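Local coordinates for protein delta-1-pyrroline-5-carboxylate dehydrogenase, mitochondrial (Mus musculus, PDB 4E3X) that catalyses the NAD+-dependent oxidation of L-glutamate gamma-semialdehyde to L-glutamate, the second step of mitochondrial proline breakdown, at residues 537-540 with 541-544. Sequence-based numbering, arbitrary orientation.
Sequences YILR and WTSP
Tyr537 meets Trp541 in a T-shaped aromatic pair where a short 3-10 turn, residues 537-540, runs into the strand 542-550 that pairs antiparallel with strand 191-199 in this aldehyde dehydrogenase fold. The pyrrole edge of the indole points at one face of the phenol ring, the planes standing at 76°, and NE1 of Trp541 lies 3.9 Å from CZ of Tyr537. With CG anti to the backbone N (chi1 -179°), the phenol ring of Tyr537 is carried alongside the turn, where its face lies against that edge, while its hydroxyl is hydrogen-bonded to Asn283. The buried indole NE1 has no hydrogen-bond partner in the model; it faces the phenol ring, with the carbonyl oxygen of Tyr537 also close by. Ile538 contributes its backbone: Trp541 N donates to Ile538 O over 2.9 Å, reaching it from above the carbonyl plane, and this bond continues the i to i+3 pattern of the turn. From Leu539, the methyl CD2 lies alongside CG2 of Thr542 at 4.2 Å, and the isobutyl group also packs on Leu539 of the second subunit. Replacing Trp541 with an alanine would probably leave the Tyr537 face without its edge partner and open a gap against Pro223 of helix 213-225. Arg540 covers a face of the same indole with its aliphatic base, CB sitting 4.0 Å from the centroid of the five-membered ring in a CH-pi contact 10° off the ring normal.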
ATOM      1  N   TYR B 537      -4.315   6.839  -4.582  1.00  8.12           N
ATOM      2  CA  TYR B 537      -2.865   7.029  -4.635  1.00  7.89           C
ATOM      3  C   TYR B 537      -2.308   7.700  -3.382  1.00  7.63           C
ATOM      4  O   TYR B 537      -1.276   7.273  -2.855  1.00  7.49           O
ATOM      5  CB  TYR B 537      -2.534   7.864  -5.860  1.00  8.23           C
ATOM      6  CG  TYR B 537      -1.069   8.138  -6.102  1.00  8.62           C
ATOM      7  CD1 TYR B 537      -0.196   7.108  -6.435  1.00  9.33           C
ATOM      8  CD2 TYR B 537      -0.570   9.433  -6.050  1.00  8.80           C
ATOM      9  CE1 TYR B 537       1.138   7.358  -6.696  1.00 10.00           C
ATOM     10  CE2 TYR B 537       0.767   9.698  -6.306  1.00  9.30           C
ATOM     11  CZ  TYR B 537       1.614   8.656  -6.637  1.00 10.34           C
ATOM     12  OH  TYR B 537       2.941   8.917  -6.909  1.00 11.69           O
ATOM     13  N   ILE B 538      -2.991   8.734  -2.898  1.00  7.83           N
ATOM     14  CA  ILE B 538      -2.501   9.490  -1.747  1.00  7.83           C
ATOM     15  C   ILE B 538      -2.411   8.637  -0.483  1.00  7.88           C
ATOM     16  O   ILE B 538      -1.651   8.964   0.430  1.00  7.77           O
ATOM     17  CB  ILE B 538      -3.342  10.752  -1.452  1.00  8.75           C
ATOM     18  CG1 ILE B 538      -4.828  10.395  -1.360  1.00 10.00           C
ATOM     19  CG2 ILE B 538      -3.073  11.838  -2.492  1.00  9.54           C
ATOM     20  CD1 ILE B 538      -5.679  11.515  -0.814  1.00  9.64           C
ATOM     21  N   LEU B 539      -3.153   7.532  -0.443  1.00  7.52           N
ATOM     22  CA  LEU B 539      -3.135   6.653   0.727  1.00  7.84           C
ATOM     23  C   LEU B 539      -1.774   5.999   0.958  1.00  7.17           C
ATOM     24  O   LEU B 539      -1.463   5.586   2.077  1.00  9.50           O
ATOM     25  CB  LEU B 539      -4.233   5.593   0.644  1.00 10.51           C
ATOM     26  CG  LEU B 539      -5.640   6.166   0.781  1.00 14.02           C
ATOM     27  CD1 LEU B 539      -6.679   5.154   0.351  1.00 14.74           C
ATOM     28  CD2 LEU B 539      -5.871   6.608   2.217  1.00 15.56           C
ATOM     29  N   ARG B 540      -0.965   5.878  -0.092  1.00  6.40           N
ATOM     30  CA  ARG B 540       0.379   5.341   0.110  1.00  6.53           C
ATOM     31  C   ARG B 540       1.259   6.290   0.924  1.00  6.95           C
ATOM     32  O   ARG B 540       2.276   5.870   1.487  1.00  7.56           O
ATOM     33  CB  ARG B 540       1.064   5.041  -1.223  1.00  8.05           C
ATOM     34  CG  ARG B 540       0.431   3.903  -2.040  1.00 10.94           C
ATOM     35  CD  ARG B 540       0.317   2.565  -1.264  1.00 11.62           C
ATOM     36  NE  ARG B 540       1.608   1.903  -1.027  1.00 13.01           N
ATOM     37  CZ  ARG B 540       1.975   1.330   0.123  1.00 14.19           C
ATOM     38  NH1 ARG B 540       1.172   1.361   1.178  1.00 13.80           N
ATOM     39  NH2 ARG B 540       3.162   0.739   0.227  1.00 15.02           N
ATOM     40  N   TRP B 541       0.876   7.569   1.000  1.00  6.29           N
ATOM     41  CA  TRP B 541       1.737   8.588   1.609  1.00  6.20           C
ATOM     42  C   TRP B 541       1.224   9.087   2.956  1.00  5.61           C
ATOM     43  O   TRP B 541       1.714  10.081   3.482  1.00  6.38           O
ATOM     44  CB  TRP B 541       2.009   9.742   0.621  1.00  6.96           C
ATOM     45  CG  TRP B 541       2.406   9.183  -0.702  1.00  7.19           C
ATOM     46  CD1 TRP B 541       1.693   9.238  -1.864  1.00  8.78           C
ATOM     47  CD2 TRP B 541       3.568   8.394  -0.981  1.00  8.00           C
ATOM     48  NE1 TRP B 541       2.346   8.544  -2.857  1.00  8.46           N
ATOM     49  CE2 TRP B 541       3.503   8.021  -2.341  1.00  7.87           C
ATOM     50  CE3 TRP B 541       4.664   7.971  -0.216  1.00  9.02           C
ATOM     51  CZ2 TRP B 541       4.483   7.239  -2.948  1.00  9.15           C
ATOM     52  CZ3 TRP B 541       5.639   7.205  -0.822  1.00  9.93           C
ATOM     53  CH2 TRP B 541       5.547   6.854  -2.180  1.00  9.47           C
ATOM     54  N   THR B 542       0.253   8.376   3.518  1.00  6.06           N
ATOM     55  CA  THR B 542      -0.211   8.653   4.869  1.00  6.22           C
ATOM     56  C   THR B 542      -0.146   7.373   5.701  1.00  6.53           C
ATOM     57  O   THR B 542      -0.349   6.268   5.179  1.00  7.50           O
ATOM     58  CB  THR B 542      -1.648   9.270   4.883  1.00  8.36           C
ATOM     59  OG1 THR B 542      -2.096   9.433   6.233  1.00  9.96           O
ATOM     60  CG2 THR B 542      -2.654   8.390   4.159  1.00  9.79           C
ATOM     61  N   SER B 543       0.161   7.530   6.986  1.00  7.42           N
ATOM     62  CA  SER B 543       0.160   6.435   7.941  1.00  8.48           C
ATOM     63  C   SER B 543      -0.852   6.809   9.024  1.00  8.47           C
ATOM     64  O   SER B 543      -0.536   7.570   9.940  1.00 10.54           O
ATOM     65  CB  SER B 543       1.565   6.277   8.538  1.00  9.97           C
ATOM     66  OG  SER B 543       1.618   5.225   9.481  1.00 10.82           O
ATOM     67  N   PRO B 544      -2.096   6.324   8.898  1.00  7.45           N
ATOM     68  CA  PRO B 544      -3.141   6.867   9.775  1.00  8.06           C
ATOM     69  C   PRO B 544      -2.975   6.505  11.247  1.00  7.65           C
ATOM     70  O   PRO B 544      -2.447   5.447  11.591  1.00  7.49           O
ATOM     71  CB  PRO B 544      -4.427   6.251   9.207  1.00  9.50           C
ATOM     72  CG  PRO B 544      -4.082   5.919   7.764  1.00  9.73           C
ATOM     73  CD  PRO B 544      -2.652   5.462   7.839  1.00  8.41           C
TER